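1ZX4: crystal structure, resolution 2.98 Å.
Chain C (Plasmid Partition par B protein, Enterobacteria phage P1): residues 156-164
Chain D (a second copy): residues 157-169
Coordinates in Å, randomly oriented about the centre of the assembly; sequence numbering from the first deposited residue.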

# COMPACT_ATOMS: atom_id res chain seq x y z
N GLY C 156 -4.12 -12.93 8.07
CA GLY C 156 -3.85 -13.16 9.47
C GLY C 156 -3.66 -11.89 10.26
O GLY C 156 -4.48 -11.00 10.18
N ARG C 157 -2.60 -11.85 11.04
CA ARG C 157 -2.32 -10.68 11.87
C ARG C 157 -1.31 -9.84 11.08
O ARG C 157 -0.83 -8.80 11.54
N ALA C 158 -0.99 -10.33 9.89
CA ALA C 158 -0.06 -9.65 8.99
C ALA C 158 -0.91 -9.03 7.90
O ALA C 158 -1.95 -9.58 7.53
N PHE C 159 -0.46 -7.88 7.39
CA PHE C 159 -1.21 -7.16 6.35
C PHE C 159 -0.27 -6.21 5.65
O PHE C 159 0.61 -5.64 6.29
N SER C 160 -0.45 -6.02 4.35
CA SER C 160 0.41 -5.13 3.59
C SER C 160 -0.31 -4.27 2.56
O SER C 160 -1.42 -4.59 2.13
N TYR C 161 0.35 -3.19 2.16
CA TYR C 161 -0.22 -2.30 1.18
C TYR C 161 0.64 -2.39 -0.06
O TYR C 161 1.78 -1.94 -0.05
N GLU C 162 0.08 -2.96 -1.11
CA GLU C 162 0.81 -3.18 -2.35
C GLU C 162 0.35 -2.30 -3.51
O GLU C 162 -0.84 -2.21 -3.82
N PHE C 163 1.33 -1.67 -4.15
CA PHE C 163 1.09 -0.74 -5.25
C PHE C 163 2.02 -1.04 -6.41
O PHE C 163 3.17 -1.46 -6.21
N ASN C 164 1.53 -0.81 -7.62
CA ASN C 164 2.35 -1.05 -8.80
C ASN C 164 2.22 0.06 -9.82
O ASN C 164 1.12 0.56 -10.03
N ARG D 157 8.49 -1.88 -10.74
CA ARG D 157 8.00 -0.54 -10.57
C ARG D 157 6.88 -0.64 -9.55
O ARG D 157 5.88 0.10 -9.59
N ALA D 158 7.08 -1.58 -8.62
CA ALA D 158 6.09 -1.86 -7.60
C ALA D 158 6.61 -1.81 -6.18
O ALA D 158 7.57 -2.51 -5.83
N PHE D 159 5.96 -1.00 -5.36
CA PHE D 159 6.36 -0.85 -3.96
C PHE D 159 5.20 -1.23 -3.07
O PHE D 159 4.03 -1.15 -3.48
N SER D 160 5.52 -1.62 -1.84
CA SER D 160 4.49 -1.98 -0.89
C SER D 160 4.96 -1.78 0.54
O SER D 160 6.15 -1.93 0.84
N TYR D 161 4.03 -1.46 1.43
CA TYR D 161 4.36 -1.29 2.84
C TYR D 161 3.80 -2.48 3.62
O TYR D 161 2.63 -2.51 3.99
N GLU D 162 4.67 -3.46 3.84
CA GLU D 162 4.34 -4.69 4.54
C GLU D 162 4.47 -4.58 6.05
O GLU D 162 5.51 -4.20 6.57
N PHE D 163 3.42 -4.94 6.76
CA PHE D 163 3.45 -4.92 8.22
C PHE D 163 2.97 -6.27 8.74
O PHE D 163 2.52 -7.13 7.97
N ASN D 164 3.01 -6.44 10.05
CA ASN D 164 2.60 -7.70 10.62
C ASN D 164 2.59 -7.66 12.13
O ASN D 164 3.53 -7.16 12.76
N ARG D 165 1.52 -8.18 12.73
CA ARG D 165 1.45 -8.22 14.17
C ARG D 165 1.46 -6.80 14.75
O ARG D 165 2.31 -6.47 15.56
N LEU D 166 0.53 -5.97 14.31
CA LEU D 166 0.42 -4.60 14.84
C LEU D 166 -1.02 -4.33 15.28
O LEU D 166 -1.96 -4.99 14.85
N SER D 167 -1.18 -3.33 16.14
CA SER D 167 -2.49 -3.01 16.64
C SER D 167 -3.50 -2.75 15.57
O SER D 167 -3.16 -2.29 14.49
N LYS D 168 -4.76 -3.02 15.90
CA LYS D 168 -5.86 -2.80 14.98
C LYS D 168 -5.85 -1.30 14.70
O LYS D 168 -5.91 -0.89 13.54
N GLU D 169 -5.75 -0.50 15.77
CA GLU D 169 -5.72 0.95 15.62
C GLU D 169 -4.76 1.38 14.53
O GLU D 169 -5.09 2.21 13.70

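Two copies of one strand, running antiparallel and paired about their own middle residue, illustrate how alternation sorts side chains across a dimer interface. Phe159, Tyr161 and Phe163 of both chains lie on one face of the sheet, whereas Ala158, Ser160, Glu162 and Asn164 lie on the other. The backbone bonds fix the register, with Tyr161(C) opposite Tyr161(D), so each side chain meets a predictable partner.

Along chain C, Gly156(C) comes first, at backbone angles that by themselves call for glycine. Arg157(C) follows, its CB directed toward the partner and its chi1 in t. Arg165(D) N donates to Arg157(C) O at 2.7 Å, and the end of the Arg165(D) side chain returns to place NH1 3.2 Å from Arg157(C) CB. Farther out, Arg157(C) NH1 lies 3.4 Å from Lys168(D) NZ; both are donors of like charge, so this proximity supplies no bond.

Ala158(C) begins the strand as the register partner of Asn164(D), whose chi1 is t and whose ND2 is satisfied elsewhere in the structure. The side chains of the two lie on the same face.

Phe159(C) crosses to the aromatic face. With chi1 in p, its ring end comes nearer to chain D, bringing CE1 to 3.4 Å from Phe163(D) CB and 4.3 Å from Leu166(D) CB. The Phe159(C) and Phe163(D) rings meet obliquely, their centroids 5.2 Å apart and their planes at 38°. Beneath them, Phe159(C) N donates to Phe163(D) O at 3.1 Å and Phe163(D) N to Phe159(C) O at 2.9 Å.

Ser160(C), again p, packs its CB 3.5 Å from Glu162(D) CG. Its hydroxyl turns to its own strand instead: OG donates to Glu162(C) OE2 at 2.9 Å. Chain D repeats the arrangement, with Ser160(D) OG donating to Glu162(D) OE2 at 3.0 Å, so each serine is tied to the carboxylate two residues along.

At the centre, both tyrosines adopt m. Tyr161(C) CB approaches Tyr161(D) CD2 at 4.3 Å, while Tyr161(C) CD2 reaches Phe163(D) CE2 at 3.5 Å. Both tyrosine hydroxyls find hydrogen bonds elsewhere in the structure, which lets these polar tips accompany otherwise apolar packing.

Glu162(C) has an off-well chi1 of -19°. Its CB lies 4.0 Å from Ser160(D) CB, and its carboxylate both receives the Ser160(C) bond and binds elsewhere through OE1.

Phe163(C), in m, packs against Phe159(D), which is p. Its CB sits over the face of the Phe159(D) ring, 3.8 Å from the centroid, a CH-pi contact. The two rings are nearly parallel but slid apart and barely overlap, yet Phe163(C) CD2 still comes within 3.4 Å of Phe159(D) CE2. Phe163(C) CE2 also approaches Tyr161(D) CE2 at 3.7 Å, near the plane of the tyrosine ring. Asn164(C), in t, closes the stretch beside Ala158(D), its ND2 bonded elsewhere. The principle is plain: aromatic packing dominates one face, while on the other a serine-glutamate bond forms within each strand.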

# COMPACT_ATOMS: atom_id res chain seq x y z
CB ARG C 157 -1.73 -11.14 13.21
CG ARG C 157 -1.72 -10.09 14.30
CD ARG C 157 -3.13 -9.65 14.70
NE ARG C 157 -3.14 -8.77 15.87
CZ ARG C 157 -4.24 -8.37 16.51
NH1 ARG C 157 -5.43 -8.76 16.08
NH2 ARG C 157 -4.14 -7.59 17.58
CB ALA C 158 0.89 -10.63 8.39
CB PHE C 159 -2.33 -6.35 6.98
CG PHE C 159 -1.84 -5.22 7.86
CD1 PHE C 159 -1.06 -5.49 8.99
CD2 PHE C 159 -2.18 -3.90 7.57
CE1 PHE C 159 -0.62 -4.45 9.81
CE2 PHE C 159 -1.75 -2.86 8.39
CZ PHE C 159 -0.97 -3.13 9.51
CB SER C 160 1.46 -5.93 2.87
OG SER C 160 0.80 -6.69 1.89
CB TYR C 161 -0.26 -0.91 1.75
CG TYR C 161 -1.20 -0.84 2.91
CD1 TYR C 161 -2.58 -0.76 2.71
CD2 TYR C 161 -0.72 -0.90 4.22
CE1 TYR C 161 -3.46 -0.74 3.79
CE2 TYR C 161 -1.59 -0.88 5.30
CZ TYR C 161 -2.97 -0.80 5.08
OH TYR C 161 -3.85 -0.77 6.14
CB GLU C 162 0.69 -4.65 -2.72
CG GLU C 162 0.30 -5.52 -1.51
CD GLU C 162 0.66 -6.98 -1.70
OE1 GLU C 162 0.20 -7.62 -2.68
OE2 GLU C 162 1.41 -7.50 -0.84
CB PHE C 163 1.36 0.68 -4.78
CG PHE C 163 0.59 1.08 -3.53
CD1 PHE C 163 -0.71 1.58 -3.63
CD2 PHE C 163 1.20 1.08 -2.28
CE1 PHE C 163 -1.37 2.08 -2.48
CE2 PHE C 163 0.56 1.57 -1.15
CZ PHE C 163 -0.72 2.07 -1.24
CB ASN C 164 1.97 -2.33 -9.47
CG ASN C 164 2.98 -2.73 -10.50
OD1 ASN C 164 4.15 -2.82 -10.21
ND2 ASN C 164 2.53 -2.97 -11.72
CB ARG D 157 7.50 -0.00 -11.90
CG ARG D 157 7.67 1.51 -12.02
CD ARG D 157 7.29 2.02 -13.38
NE ARG D 157 8.00 1.28 -14.39
CZ ARG D 157 7.85 1.48 -15.69
NH1 ARG D 157 6.99 2.42 -16.13
NH2 ARG D 157 8.57 0.77 -16.56
CB ALA D 158 5.51 -3.19 -7.84
CB PHE D 159 6.74 0.60 -3.65
CG PHE D 159 5.65 1.61 -3.96
CD1 PHE D 159 5.39 1.98 -5.28
CD2 PHE D 159 4.88 2.16 -2.95
CE1 PHE D 159 4.36 2.88 -5.59
CE2 PHE D 159 3.86 3.05 -3.24
CZ PHE D 159 3.59 3.42 -4.58
CB SER D 160 4.08 -3.43 -1.09
OG SER D 160 5.20 -4.27 -0.90
CB TYR D 161 3.76 0.00 3.33
CG TYR D 161 4.15 1.13 2.44
CD1 TYR D 161 5.33 1.84 2.64
CD2 TYR D 161 3.36 1.45 1.36
CE1 TYR D 161 5.72 2.84 1.77
CE2 TYR D 161 3.73 2.45 0.49
CZ TYR D 161 4.90 3.14 0.69
OH TYR D 161 5.21 4.13 -0.21
CB GLU D 162 5.25 -5.80 4.05
CG GLU D 162 4.88 -6.34 2.67
CD GLU D 162 6.08 -6.80 1.85
OE1 GLU D 162 7.10 -7.23 2.44
OE2 GLU D 162 5.99 -6.73 0.61
CB PHE D 163 2.53 -3.85 8.76
CG PHE D 163 2.68 -2.53 8.10
CD1 PHE D 163 3.79 -1.75 8.36
CD2 PHE D 163 1.70 -2.05 7.26
CE1 PHE D 163 3.90 -0.50 7.77
CE2 PHE D 163 1.81 -0.80 6.68
CZ PHE D 163 2.91 -0.02 6.94
CB ASN D 164 3.55 -8.78 10.13
CG ASN D 164 3.30 -10.10 10.79
OD1 ASN D 164 2.18 -10.61 10.76
ND2 ASN D 164 4.34 -10.67 11.39
CB ARG D 165 2.65 -9.02 14.71
CG ARG D 165 2.28 -10.17 15.63
CD ARG D 165 1.46 -11.23 14.92
NE ARG D 165 2.26 -12.18 14.16
CZ ARG D 165 1.76 -13.22 13.50
NH1 ARG D 165 0.44 -13.45 13.50
NH2 ARG D 165 2.56 -14.06 12.84
CB LEU D 166 0.83 -3.54 13.80
CG LEU D 166 2.27 -3.50 13.30
CD1 LEU D 166 2.48 -2.21 12.51
CD2 LEU D 166 3.24 -3.56 14.45
CB SER D 167 -2.44 -1.78 17.52
OG SER D 167 -3.77 -1.38 17.84
CB LYS D 168 -7.20 -3.17 15.62
CG LYS D 168 -8.08 -4.09 14.79
CD LYS D 168 -7.46 -5.48 14.69
CE LYS D 168 -8.35 -6.48 13.94
NZ LYS D 168 -7.61 -7.77 13.72
CB GLU D 169 -5.34 1.64 16.94
CG GLU D 169 -6.53 2.08 17.79
CD GLU D 169 -6.75 1.20 19.02
OE1 GLU D 169 -7.65 1.53 19.83
OE2 GLU D 169 -6.02 0.20 19.19